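Tyrosine specific protein phosphatase (Trypanosoma cruzi, PDB 4AZ1) probably catalyses the removal of phosphate from phosphotyrosine residues of proteins. Local coordinates at residues 36-41 and 56-61; 48-53 and 93-98; 75-80 and 102-107; 86-91 and 211-216. All coordinates share one frame; numbering follows the deposited sequence.

Contact 1. Residues 36-41 and 56-61; sequences SISFAT and ANEATL
Glu58 lays its carboxylate against Thr41, in the first turn of helix 40-44, and uses both oxygens on that one residue. Its CG stands anti to the backbone N (chi1 -170°), and a bend at chi2 swings CD toward the helix. OE1 then accepts from Thr41 N at 2.7 Å, with the donor on its syn side, and OE2 accepts from Thr41 OG1 at 2.8 Å through its syn lone pair. Glutamate suits the place, because a carboxylate held on a backbone N-H at the start of a helix would be favoured by the helix dipole. The backbones meet as well: Glu58 N donates to Ser38 O at 3.0 Å, nearly straight (167°), while a water donates to Ser38 O and accepts from Ala59 N. Next to these bonds, Thr41 packs its CB and CG2 on Leu61, CG2 lying 3.6 Å from Leu61 CD2. Phe39, at the N-cap position, brings CD1 3.3 Å from Ala56 O; a flat ring can set its C-H groups against a carbonyl oxygen at its edge. Phe39 CE1 comes near Asn57 OD1, which Phe268 N holds, the amide plane standing 68° to the ring. Together these links dock the type I beta turn 58-61 onto the start of a short helix, in the N-terminal part of the chain, ahead of strand 79-82 of the tyrosine phosphatase fold.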
loop_
_atom_site.group_PDB
_atom_site.type_symbol
_atom_site.label_atom_id
_atom_site.label_comp_id
_atom_site.label_asym_id
_atom_site.label_seq_id
_atom_site.Cartn_x
_atom_site.Cartn_y
_atom_site.Cartn_z
ATOM N N SER A 36 -15.796 -22.406 16.214
ATOM C CA SER A 36 -15.923 -23.537 15.297
ATOM C C SER A 36 -15.516 -23.203 13.859
ATOM O O SER A 36 -15.440 -24.097 13.014
ATOM C CB SER A 36 -17.382 -23.993 15.283
ATOM O OG SER A 36 -18.232 -22.923 14.890
ATOM N N ILE A 37 -15.267 -21.922 13.585
ATOM C CA ILE A 37 -14.986 -21.461 12.227
ATOM C C ILE A 37 -13.495 -21.237 11.981
ATOM O O ILE A 37 -12.800 -20.664 12.830
ATOM C CB ILE A 37 -15.724 -20.144 11.952
ATOM C CG1 ILE A 37 -17.201 -20.296 12.313
ATOM C CG2 ILE A 37 -15.545 -19.716 10.504
ATOM C CD1 ILE A 37 -18.025 -19.060 12.056
ATOM N N SER A 38 -13.005 -21.678 10.823
ATOM C CA SER A 38 -11.620 -21.420 10.433
ATOM C C SER A 38 -11.401 -19.989 9.919
ATOM O O SER A 38 -12.137 -19.503 9.049
ATOM C CB SER A 38 -11.154 -22.423 9.376
ATOM O OG SER A 38 -9.795 -22.189 9.038
ATOM N N PHE A 39 -10.380 -19.330 10.462
ATOM C CA PHE A 39 -9.937 -18.026 9.987
ATOM C C PHE A 39 -8.444 -18.053 9.695
ATOM O O PHE A 39 -7.765 -17.030 9.823
ATOM C CB PHE A 39 -10.212 -16.966 11.046
ATOM C CG PHE A 39 -11.671 -16.728 11.295
ATOM C CD1 PHE A 39 -12.394 -15.891 10.461
ATOM C CD2 PHE A 39 -12.328 -17.356 12.354
ATOM C CE1 PHE A 39 -13.767 -15.654 10.685
ATOM C CE2 PHE A 39 -13.686 -17.136 12.581
ATOM C CZ PHE A 39 -14.407 -16.273 11.741
ATOM N N ALA A 40 -7.951 -19.226 9.288
ATOM C CA ALA A 40 -6.520 -19.493 9.136
ATOM C C ALA A 40 -5.740 -18.401 8.418
ATOM O O ALA A 40 -4.807 -17.819 8.979
ATOM C CB ALA A 40 -6.300 -20.845 8.435
ATOM N N THR A 41 -6.109 -18.134 7.171
ATOM C CA THR A 41 -5.367 -17.176 6.356
ATOM C C THR A 41 -5.459 -15.766 6.912
ATOM O O THR A 41 -4.470 -15.022 6.941
ATOM C CB THR A 41 -5.854 -17.191 4.905
ATOM O OG1 THR A 41 -5.681 -18.511 4.370
ATOM C CG2 THR A 41 -5.058 -16.193 4.063
ATOM N N ALA A 56 -11.703 -12.605 8.289
ATOM C CA ALA A 56 -12.452 -13.150 7.148
ATOM C C ALA A 56 -12.505 -14.679 7.194
ATOM O O ALA A 56 -11.461 -15.315 7.333
ATOM C CB ALA A 56 -11.796 -12.693 5.846
ATOM N N ASN A 57 -13.700 -15.266 7.058
ATOM C CA ASN A 57 -13.834 -16.732 7.009
ATOM C C ASN A 57 -12.987 -17.356 5.912
ATOM O O ASN A 57 -12.969 -16.860 4.787
ATOM C CB ASN A 57 -15.286 -17.171 6.772
ATOM C CG ASN A 57 -16.255 -16.569 7.765
ATOM O OD1 ASN A 57 -16.161 -15.391 8.116
ATOM N ND2 ASN A 57 -17.202 -17.377 8.216
ATOM N N GLU A 58 -12.314 -18.458 6.236
ATOM C CA GLU A 58 -11.456 -19.147 5.284
ATOM C C GLU A 58 -12.244 -19.676 4.088
ATOM O O GLU A 58 -11.825 -19.528 2.940
ATOM C CB GLU A 58 -10.754 -20.316 5.983
ATOM C CG GLU A 58 -9.661 -20.975 5.163
ATOM C CD GLU A 58 -8.492 -20.039 4.903
ATOM O OE1 GLU A 58 -8.186 -19.206 5.788
ATOM O OE2 GLU A 58 -7.874 -20.141 3.819
ATOM N N ALA A 59 -13.391 -20.290 4.365
ATOM C CA ALA A 59 -14.173 -20.979 3.339
ATOM C C ALA A 59 -14.598 -20.085 2.178
ATOM O O ALA A 59 -14.743 -20.558 1.054
ATOM C CB ALA A 59 -15.393 -21.628 3.964
ATOM N N THR A 60 -14.812 -18.801 2.460
ATOM C CA THR A 60 -15.287 -17.866 1.450
ATOM C C THR A 60 -14.312 -16.700 1.256
ATOM O O THR A 60 -14.667 -15.660 0.690
ATOM C CB THR A 60 -16.678 -17.321 1.821
ATOM O OG1 THR A 60 -16.600 -16.640 3.075
ATOM C CG2 THR A 60 -17.689 -18.456 1.933
ATOM N N LEU A 61 -13.080 -16.885 1.720
ATOM C CA LEU A 61 -12.054 -15.849 1.620
ATOM C C LEU A 61 -11.838 -15.437 0.157
ATOM O O LEU A 61 -11.656 -16.289 -0.708
ATOM C CB LEU A 61 -10.742 -16.354 2.225
ATOM C CG LEU A 61 -9.561 -15.377 2.181
ATOM C CD1 LEU A 61 -9.818 -14.205 3.114
ATOM C CD2 LEU A 61 -8.294 -16.075 2.561
HETATM O O HOH W 1 -14.084 -20.906 7.292
#

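Contact 2. Residues 48-53 and 93-98; sequences KNRYLD and CQAPVV. With FMT (formic acid), chain H.
The touching parts, residues 48-51 and 94-97, run 122° apart end to end and come closest between Arg50 and Val97, whose CA atoms are 6.1 Å apart. Gln94 bridges them with both ends of its amide. NE2 donates to Lys48 O at 2.7 Å, within the planes of both groups, and OE1 accepts from Arg50 N at 2.9 Å (169°). A carboxamide suits the place, since one flat group supplies both a donor and an acceptor, and the extended chain beyond CG carries it across. NE2 also donates to O1 of a formic acid, probably from the crystallisation liquor, at 3.0 Å. Arg50 answers from the other loop: a bend at chi3 (-68°) turns NE back, and the guanidinium meets Ala95 O side-on through NE at 2.8 Å and NH2 at 3.1 Å. Both nitrogens approach from the same face of that carbonyl, and NH2 adds a weak bond to Pro96 O. Val97 CG1 sits 4.1 Å above the centre of the guanidinium plane, an apolar lid that leaves the edge for hydrogen bonding. NH2 further pairs with Asp131, and Arg50 O receives Arg35 of the second subunit. Residues 48-51 carry the Lys-Asn-Arg-Tyr sequence of the phosphotyrosine-recognition loop, which in classical tyrosine phosphatases lines the mouth of the active-site pocket.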
loop_
_atom_site.group_PDB
_atom_site.type_symbol
_atom_site.label_atom_id
_atom_site.label_comp_id
_atom_site.label_asym_id
_atom_site.label_seq_id
_atom_site.Cartn_x
_atom_site.Cartn_y
_atom_site.Cartn_z
ATOM N N LYS A 48 -2.035 -6.941 8.210
ATOM C CA LYS A 48 -2.862 -6.268 7.214
ATOM C C LYS A 48 -4.316 -6.195 7.627
ATOM O O LYS A 48 -5.177 -5.749 6.859
ATOM C CB LYS A 48 -2.721 -6.941 5.844
ATOM C CG LYS A 48 -1.359 -6.711 5.202
ATOM C CD LYS A 48 -1.197 -7.519 3.928
ATOM C CE LYS A 48 0.163 -7.240 3.283
ATOM N NZ LYS A 48 0.453 -8.195 2.180
ATOM N N ASN A 49 -4.599 -6.643 8.842
ATOM C CA ASN A 49 -5.945 -6.500 9.373
ATOM C C ASN A 49 -6.089 -5.150 10.067
ATOM O O ASN A 49 -5.267 -4.796 10.923
ATOM C CB ASN A 49 -6.254 -7.657 10.323
ATOM C CG ASN A 49 -6.378 -8.981 9.593
ATOM O OD1 ASN A 49 -6.694 -9.007 8.400
ATOM N ND2 ASN A 49 -6.146 -10.082 10.300
ATOM N N ARG A 50 -7.111 -4.387 9.685
ATOM C CA ARG A 50 -7.387 -3.122 10.344
ATOM C C ARG A 50 -7.809 -3.345 11.808
ATOM O O ARG A 50 -7.423 -2.595 12.705
ATOM C CB ARG A 50 -8.461 -2.354 9.581
ATOM C CG ARG A 50 -8.747 -0.948 10.129
ATOM C CD ARG A 50 -9.729 -0.162 9.231
ATOM N NE ARG A 50 -9.133 0.164 7.931
ATOM C CZ ARG A 50 -8.299 1.180 7.718
ATOM N NH1 ARG A 50 -7.971 1.990 8.713
ATOM N NH2 ARG A 50 -7.791 1.397 6.507
ATOM N N TYR A 51 -8.597 -4.384 12.047
ATOM C CA TYR A 51 -9.038 -4.702 13.403
ATOM C C TYR A 51 -8.643 -6.142 13.732
ATOM O O TYR A 51 -8.975 -7.071 12.991
ATOM C CB TYR A 51 -10.552 -4.510 13.531
ATOM C CG TYR A 51 -11.003 -3.108 13.185
ATOM C CD1 TYR A 51 -10.927 -2.085 14.124
ATOM C CD2 TYR A 51 -11.490 -2.804 11.921
ATOM C CE1 TYR A 51 -11.333 -0.785 13.817
ATOM C CE2 TYR A 51 -11.910 -1.496 11.595
ATOM C CZ TYR A 51 -11.816 -0.495 12.553
ATOM O OH TYR A 51 -12.220 0.802 12.275
ATOM N N LEU A 52 -7.944 -6.317 14.843
ATOM C CA LEU A 52 -7.435 -7.630 15.235
ATOM C C LEU A 52 -8.475 -8.762 15.296
ATOM O O LEU A 52 -8.185 -9.887 14.879
ATOM C CB LEU A 52 -6.661 -7.527 16.554
ATOM C CG LEU A 52 -5.334 -6.769 16.419
ATOM C CD1 LEU A 52 -4.506 -6.874 17.686
ATOM C CD2 LEU A 52 -4.533 -7.245 15.198
ATOM N N ASP A 53 -9.680 -8.464 15.774
ATOM C CA ASP A 53 -10.707 -9.499 15.926
ATOM C C ASP A 53 -11.821 -9.466 14.868
ATOM O O ASP A 53 -12.893 -10.067 15.055
ATOM C CB ASP A 53 -11.322 -9.435 17.326
ATOM C CG ASP A 53 -11.831 -8.052 17.673
ATOM O OD1 ASP A 53 -11.840 -7.176 16.776
ATOM O OD2 ASP A 53 -12.223 -7.850 18.842
ATOM N N CYS A 93 -15.481 -6.451 2.307
ATOM C CA CYS A 93 -14.132 -6.437 2.864
ATOM C C CYS A 93 -13.899 -5.198 3.681
ATOM O O CYS A 93 -14.717 -4.277 3.662
ATOM C CB CYS A 93 -13.086 -6.546 1.746
ATOM S SG CYS A 93 -13.167 -5.184 0.559
ATOM N N GLN A 94 -12.799 -5.186 4.426
ATOM C CA GLN A 94 -12.454 -4.025 5.250
ATOM C C GLN A 94 -11.901 -2.940 4.334
ATOM O O GLN A 94 -11.611 -3.195 3.147
ATOM C CB GLN A 94 -11.364 -4.411 6.264
ATOM C CG GLN A 94 -10.047 -4.768 5.563
ATOM C CD GLN A 94 -8.890 -5.047 6.515
ATOM O OE1 GLN A 94 -9.064 -5.156 7.732
ATOM N NE2 GLN A 94 -7.695 -5.169 5.952
ATOM N N ALA A 95 -11.781 -1.727 4.860
ATOM C CA ALA A 95 -10.995 -0.689 4.194
ATOM C C ALA A 95 -9.534 -1.114 4.385
ATOM O O ALA A 95 -9.070 -1.252 5.526
ATOM C CB ALA A 95 -11.256 0.696 4.845
ATOM N N PRO A 96 -8.810 -1.345 3.279
ATOM C CA PRO A 96 -7.409 -1.804 3.402
ATOM C C PRO A 96 -6.542 -0.798 4.161
ATOM O O PRO A 96 -6.741 0.418 4.016
ATOM C CB PRO A 96 -6.933 -1.902 1.939
ATOM C CG PRO A 96 -7.840 -0.912 1.177
ATOM C CD PRO A 96 -9.191 -1.054 1.880
ATOM N N VAL A 97 -5.625 -1.297 4.985
ATOM C CA VAL A 97 -4.673 -0.425 5.657
ATOM C C VAL A 97 -3.591 -0.055 4.647
ATOM O O VAL A 97 -3.509 -0.666 3.579
ATOM C CB VAL A 97 -4.066 -1.089 6.907
ATOM C CG1 VAL A 97 -5.174 -1.528 7.865
ATOM C CG2 VAL A 97 -3.198 -2.281 6.520
ATOM N N VAL A 98 -2.793 0.960 4.963
ATOM C CA VAL A 98 -1.789 1.465 4.022
ATOM C C VAL A 98 -0.936 0.343 3.425
ATOM O O VAL A 98 -0.814 0.233 2.206
ATOM C CB VAL A 98 -0.917 2.567 4.665
ATOM C CG1 VAL A 98 0.318 2.880 3.806
ATOM C CG2 VAL A 98 -1.762 3.826 4.860
HETATM C C FMT H . -8.679 -5.029 2.420
HETATM O O1 FMT H . -8.185 -5.919 3.126
HETATM O O2 FMT H . -9.819 -5.048 1.928
HETATM O O HOH W 2 -5.208 -4.212 4.412
#

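Contact 3. Residues 75-80 and 102-107; sequences YYINGN and PDFLAM. With FMT (formic acid), chain H.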
loop_
_atom_site.group_PDB
_atom_site.type_symbol
_atom_site.label_atom_id
_atom_site.label_comp_id
_atom_site.label_asym_id
_atom_site.label_seq_id
_atom_site.Cartn_x
_atom_site.Cartn_y
_atom_site.Cartn_z
ATOM N N TYR A 75 -1.765 -12.083 -2.745
ATOM C CA TYR A 75 -2.162 -10.930 -1.959
ATOM C C TYR A 75 -3.313 -11.256 -1.031
ATOM O O TYR A 75 -4.037 -12.235 -1.218
ATOM C CB TYR A 75 -2.498 -9.734 -2.848
ATOM C CG TYR A 75 -3.442 -10.064 -3.968
ATOM C CD1 TYR A 75 -4.790 -10.241 -3.724
ATOM C CD2 TYR A 75 -2.983 -10.198 -5.271
ATOM C CE1 TYR A 75 -5.657 -10.540 -4.736
ATOM C CE2 TYR A 75 -3.848 -10.500 -6.296
ATOM C CZ TYR A 75 -5.187 -10.669 -6.020
ATOM O OH TYR A 75 -6.071 -10.973 -7.028
ATOM N N TYR A 76 -3.475 -10.411 -0.029
ATOM C CA TYR A 76 -4.475 -10.632 0.994
ATOM C C TYR A 76 -5.337 -9.397 1.140
ATOM O O TYR A 76 -4.834 -8.276 1.334
ATOM C CB TYR A 76 -3.825 -10.991 2.339
ATOM C CG TYR A 76 -4.791 -10.961 3.512
ATOM C CD1 TYR A 76 -5.556 -12.072 3.831
ATOM C CD2 TYR A 76 -4.920 -9.826 4.308
ATOM C CE1 TYR A 76 -6.434 -12.052 4.895
ATOM C CE2 TYR A 76 -5.798 -9.802 5.382
ATOM C CZ TYR A 76 -6.548 -10.918 5.665
ATOM O OH TYR A 76 -7.419 -10.901 6.726
ATOM N N ILE A 77 -6.641 -9.601 1.012
ATOM C CA ILE A 77 -7.584 -8.635 1.498
ATOM C C ILE A 77 -8.409 -9.349 2.572
ATOM O O ILE A 77 -8.707 -10.547 2.451
ATOM C CB ILE A 77 -8.447 -8.034 0.372
ATOM C CG1 ILE A 77 -9.491 -9.030 -0.118
ATOM C CG2 ILE A 77 -7.546 -7.547 -0.795
ATOM C CD1 ILE A 77 -10.711 -8.361 -0.755
ATOM N N ASN A 78 -8.715 -8.640 3.653
ATOM C CA ASN A 78 -9.622 -9.170 4.669
ATOM C C ASN A 78 -11.030 -9.077 4.079
ATOM O O ASN A 78 -11.736 -8.082 4.289
ATOM C CB ASN A 78 -9.496 -8.332 5.943
ATOM C CG ASN A 78 -10.327 -8.857 7.093
ATOM O OD1 ASN A 78 -11.451 -9.327 6.914
ATOM N ND2 ASN A 78 -9.779 -8.749 8.297
ATOM N N GLY A 79 -11.420 -10.085 3.298
ATOM C CA GLY A 79 -12.686 -10.010 2.584
ATOM C C GLY A 79 -13.268 -11.355 2.207
ATOM O O GLY A 79 -12.551 -12.356 2.131
ATOM N N ASN A 80 -14.577 -11.383 1.966
ATOM C CA ASN A 80 -15.252 -12.627 1.619
ATOM C C ASN A 80 -16.206 -12.448 0.452
ATOM O O ASN A 80 -16.792 -11.370 0.270
ATOM C CB ASN A 80 -16.032 -13.168 2.815
ATOM C CG ASN A 80 -15.137 -13.505 3.991
ATOM O OD1 ASN A 80 -14.866 -12.649 4.839
ATOM N ND2 ASN A 80 -14.686 -14.761 4.059
ATOM N N PRO A 102 -1.635 -2.074 -1.653
ATOM C CA PRO A 102 -1.187 -2.660 -2.922
ATOM C C PRO A 102 -1.913 -3.978 -3.213
ATOM O O PRO A 102 -2.253 -4.245 -4.378
ATOM C CB PRO A 102 0.307 -2.918 -2.686
ATOM C CG PRO A 102 0.705 -1.955 -1.609
ATOM C CD PRO A 102 -0.507 -1.833 -0.728
ATOM N N ASP A 103 -2.133 -4.786 -2.175
ATOM C CA ASP A 103 -2.920 -6.015 -2.306
ATOM C C ASP A 103 -4.322 -5.716 -2.821
ATOM O O ASP A 103 -4.858 -6.425 -3.682
ATOM C CB ASP A 103 -3.044 -6.701 -0.949
ATOM C CG ASP A 103 -1.695 -7.012 -0.328
ATOM O OD1 ASP A 103 -0.978 -6.054 0.069
ATOM O OD2 ASP A 103 -1.367 -8.216 -0.231
ATOM N N PHE A 104 -4.921 -4.668 -2.281
ATOM C CA PHE A 104 -6.302 -4.341 -2.610
ATOM C C PHE A 104 -6.379 -3.958 -4.088
ATOM O O PHE A 104 -7.222 -4.472 -4.837
ATOM C CB PHE A 104 -6.777 -3.203 -1.710
ATOM C CG PHE A 104 -8.207 -2.771 -1.945
ATOM C CD1 PHE A 104 -9.269 -3.592 -1.588
ATOM C CD2 PHE A 104 -8.484 -1.525 -2.491
ATOM C CE1 PHE A 104 -10.587 -3.174 -1.784
ATOM C CE2 PHE A 104 -9.801 -1.104 -2.697
ATOM C CZ PHE A 104 -10.847 -1.924 -2.341
ATOM N N LEU A 105 -5.479 -3.077 -4.511
ATOM C CA LEU A 105 -5.470 -2.604 -5.896
ATOM C C LEU A 105 -5.140 -3.736 -6.861
ATOM O O LEU A 105 -5.700 -3.817 -7.969
ATOM C CB LEU A 105 -4.481 -1.442 -6.074
ATOM C CG LEU A 105 -4.790 -0.177 -5.259
ATOM C CD1 LEU A 105 -3.816 0.976 -5.577
ATOM C CD2 LEU A 105 -6.216 0.278 -5.451
ATOM N N ALA A 106 -4.223 -4.607 -6.445
ATOM C CA ALA A 106 -3.841 -5.743 -7.277
ATOM C C ALA A 106 -5.034 -6.667 -7.487
ATOM O O ALA A 106 -5.222 -7.226 -8.577
ATOM C CB ALA A 106 -2.694 -6.511 -6.642
ATOM N N MET A 107 -5.817 -6.845 -6.426
ATOM C CA MET A 107 -7.038 -7.636 -6.494
ATOM C C MET A 107 -7.998 -7.021 -7.495
ATOM O O MET A 107 -8.504 -7.724 -8.367
ATOM C CB MET A 107 -7.706 -7.732 -5.119
ATOM C CG MET A 107 -8.986 -8.568 -5.105
ATOM S SD MET A 107 -10.483 -7.607 -5.486
ATOM C CE MET A 107 -10.317 -6.289 -4.265
HETATM C C FMT H . -8.679 -5.029 2.420
HETATM O O1 FMT H . -8.185 -5.919 3.126
HETATM O O2 FMT H . -9.819 -5.048 1.928
#
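Ile77 CG1 lies between the backbone N and the carbonyl carbon (chi1 74°), while CG2, anti to that carbon, touches Phe104; Asp103 CG sits beside its own N (chi1 -57°), on the side of Tyr76. Asp103 OD2 accepts from Tyr76 N at 3.0 Å (164°), on its anti side, and also forms a salt bridge with Lys48; a short acid can serve both where buried. Ile77 CG2 rests 3.9 Å from Phe104 CA and near the plane of that ring, at its edge. Its CD1 meets Met107 CE at 4.1 Å, where the flexible methionine bends at chi2 and chi3. In one of two conformers, hence less certain, the flat Tyr75 ring suits the helix surface: it sets a face to the backbone, Met107 N lying toward the rim, and Tyr75 CE1 is 3.5 Å from Met107 CB. Helix 101-110 thus packs on the run into strand 79-82. Ile77 continues onto Val91 and Cys93 of strand 90-93, and Pro102 and Leu105 pack on Val145 of strand 142-145.

Contact 4. Residues 86-91 and 211-216; sequences LPHKFV and TNVKNS
This is a buried strand-to-helix contact, in which His88 and Phe90, on the way into and in strand 90-93 of the central sheet, meet Val213 in the last turn of helix 203-215 and Ser216 just after it. A hydrogen bond joins the two: His88 NE2 donates to Ser216 O at 3.0 Å, almost straight (168°). The acceptor lies in the plane of the imidazole, whereas the donor stands 59° above the plane of the carbonyl. Histidine fits a buried seam because each ring nitrogen has a partner, ND1 being hydrogen-bonded to Tyr240 OH. The helix end is tied up too, since Val213 O takes both Ser216 OG at 2.6 Å and Ser216 N at 3.1 Å. Val213 O lies over a face of the His88 ring, 3.1 Å from His88 NE2 but at an angle too poor for a hydrogen bond. Val213 supplies the apolar half: its CG1, anti to the backbone N, makes a CH-pi contact with His88, 4.3 Å from the ring centroid. The same methyl touches Phe90 CZ at 3.7 Å; one valine methyl thus serves both rings, over the face of His88 and at the edge of Phe90. Around the contact, Phe90 packs on strand 222-225 and meets Tyr240 of helix 232-247 edge-to-face, while Val213 and Ser216 reach Ile117 and Leu115 of strand 115-118, seating helix 203-215 against the sheet.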
loop_
_atom_site.group_PDB
_atom_site.type_symbol
_atom_site.label_atom_id
_atom_site.label_comp_id
_atom_site.label_asym_id
_atom_site.label_seq_id
_atom_site.Cartn_x
_atom_site.Cartn_y
_atom_site.Cartn_z
ATOM N N LEU A 86 -28.334 -14.376 -6.315
ATOM C CA LEU A 86 -28.909 -13.191 -6.934
ATOM C C LEU A 86 -28.052 -12.837 -8.144
ATOM O O LEU A 86 -27.021 -13.483 -8.367
ATOM C CB LEU A 86 -28.953 -12.052 -5.922
ATOM C CG LEU A 86 -29.824 -12.344 -4.701
ATOM C CD1 LEU A 86 -29.742 -11.177 -3.751
ATOM C CD2 LEU A 86 -31.261 -12.614 -5.101
ATOM N N PRO A 87 -28.495 -11.859 -8.962
ATOM C CA PRO A 87 -27.713 -11.558 -10.168
ATOM C C PRO A 87 -26.308 -11.074 -9.852
ATOM O O PRO A 87 -25.387 -11.334 -10.624
ATOM C CB PRO A 87 -28.528 -10.447 -10.831
ATOM C CG PRO A 87 -29.939 -10.811 -10.495
ATOM C CD PRO A 87 -29.844 -11.257 -9.037
ATOM N N HIS A 88 -26.147 -10.382 -8.731
ATOM C CA HIS A 88 -24.820 -9.922 -8.334
ATOM C C HIS A 88 -24.278 -10.659 -7.117
ATOM O O HIS A 88 -25.018 -10.961 -6.165
ATOM C CB HIS A 88 -24.811 -8.405 -8.072
ATOM C CG HIS A 88 -24.995 -7.585 -9.306
ATOM N ND1 HIS A 88 -26.240 -7.230 -9.786
ATOM C CD2 HIS A 88 -24.095 -7.070 -10.179
ATOM C CE1 HIS A 88 -26.095 -6.523 -10.891
ATOM N NE2 HIS A 88 -24.804 -6.409 -11.150
ATOM N N LYS A 89 -22.980 -10.948 -7.166
ATOM C CA LYS A 89 -22.226 -11.390 -6.002
ATOM C C LYS A 89 -21.461 -10.179 -5.515
ATOM O O LYS A 89 -21.297 -9.194 -6.251
ATOM C CB LYS A 89 -21.222 -12.485 -6.373
ATOM C CG LYS A 89 -21.827 -13.726 -6.991
ATOM C CD LYS A 89 -20.826 -14.876 -6.942
ATOM C CE LYS A 89 -21.378 -16.127 -7.620
ATOM N NZ LYS A 89 -20.546 -17.340 -7.335
ATOM N N PHE A 90 -20.979 -10.252 -4.280
ATOM C CA PHE A 90 -20.312 -9.117 -3.681
ATOM C C PHE A 90 -19.024 -9.567 -3.028
ATOM O O PHE A 90 -18.889 -10.732 -2.643
ATOM C CB PHE A 90 -21.245 -8.471 -2.659
ATOM C CG PHE A 90 -22.469 -7.870 -3.281
ATOM C CD1 PHE A 90 -23.612 -8.643 -3.494
ATOM C CD2 PHE A 90 -22.467 -6.540 -3.703
ATOM C CE1 PHE A 90 -24.741 -8.089 -4.096
ATOM C CE2 PHE A 90 -23.592 -5.978 -4.306
ATOM C CZ PHE A 90 -24.732 -6.755 -4.502
ATOM N N VAL A 91 -18.067 -8.654 -2.936
ATOM C CA VAL A 91 -16.922 -8.866 -2.069
ATOM C C VAL A 91 -17.057 -7.900 -0.905
ATOM O O VAL A 91 -16.918 -6.682 -1.068
ATOM C CB VAL A 91 -15.583 -8.659 -2.805
ATOM C CG1 VAL A 91 -14.430 -8.834 -1.840
ATOM C CG2 VAL A 91 -15.453 -9.662 -3.952
ATOM N N THR A 211 -28.725 1.433 -7.444
ATOM C CA THR A 211 -28.849 1.652 -8.883
ATOM C C THR A 211 -27.503 1.405 -9.556
ATOM O O THR A 211 -27.438 0.738 -10.588
ATOM C CB THR A 211 -29.379 3.055 -9.200
ATOM O OG1 THR A 211 -30.767 3.121 -8.845
ATOM C CG2 THR A 211 -29.228 3.377 -10.685
ATOM N N ASN A 212 -26.427 1.915 -8.957
ATOM C CA ASN A 212 -25.093 1.611 -9.456
ATOM C C ASN A 212 -24.840 0.116 -9.512
ATOM O O ASN A 212 -24.382 -0.387 -10.532
ATOM C CB ASN A 212 -24.008 2.279 -8.608
ATOM C CG ASN A 212 -23.944 3.767 -8.823
ATOM O OD1 ASN A 212 -23.785 4.532 -7.877
ATOM N ND2 ASN A 212 -24.101 4.190 -10.071
ATOM N N VAL A 213 -25.130 -0.580 -8.410
ATOM C CA VAL A 213 -24.952 -2.028 -8.355
ATOM C C VAL A 213 -25.667 -2.707 -9.515
ATOM O O VAL A 213 -25.052 -3.473 -10.266
ATOM C CB VAL A 213 -25.417 -2.621 -6.999
ATOM C CG1 VAL A 213 -25.497 -4.126 -7.062
ATOM C CG2 VAL A 213 -24.467 -2.215 -5.900
ATOM N N LYS A 214 -26.951 -2.396 -9.686
ATOM C CA LYS A 214 -27.769 -3.026 -10.724
ATOM C C LYS A 214 -27.268 -2.766 -12.140
ATOM O O LYS A 214 -27.366 -3.640 -13.010
ATOM C CB LYS A 214 -29.208 -2.531 -10.640
ATOM C CG LYS A 214 -29.940 -2.902 -9.377
ATOM C CD LYS A 214 -31.349 -2.328 -9.433
ATOM C CE LYS A 214 -31.748 -1.722 -8.097
ATOM N NZ LYS A 214 -32.847 -0.724 -8.242
ATOM N N ASN A 215 -26.767 -1.557 -12.380
ATOM C CA ASN A 215 -26.294 -1.179 -13.711
ATOM C C ASN A 215 -24.864 -1.670 -13.974
ATOM O O ASN A 215 -24.347 -1.542 -15.084
ATOM C CB ASN A 215 -26.413 0.345 -13.909
ATOM C CG ASN A 215 -27.861 0.832 -13.911
ATOM O OD1 ASN A 215 -28.796 0.039 -13.792
ATOM N ND2 ASN A 215 -28.048 2.144 -14.039
ATOM N N SER A 216 -24.225 -2.230 -12.946
ATOM C CA SER A 216 -22.866 -2.772 -13.085
ATOM C C SER A 216 -22.934 -4.192 -13.657
ATOM O O SER A 216 -23.996 -4.820 -13.623
ATOM C CB SER A 216 -22.173 -2.800 -11.723
ATOM O OG SER A 216 -22.575 -3.950 -11.004
#

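In the fold
From the N terminus, contact 1 brings 36-41 and 56-61 together, closing the loop 42-55. Contact 2 opens within it, at 48-53, and ends at 93-98, so the two cross. Contact 3 begins after contact 1 has closed and crosses contact 2; the two are joined by Asn49 with Tyr76 and by a shared formic acid. Thr60 and Asn80 connect contact 1 to contact 3. Contact 4 crosses contacts 2 and 3 and spans much further, to 211-216; it meets contact 3 where strands 79-82 and 90-93 adjoin. Together they tie the N-terminal loops and helices 101-110 and 203-215 to one sheet.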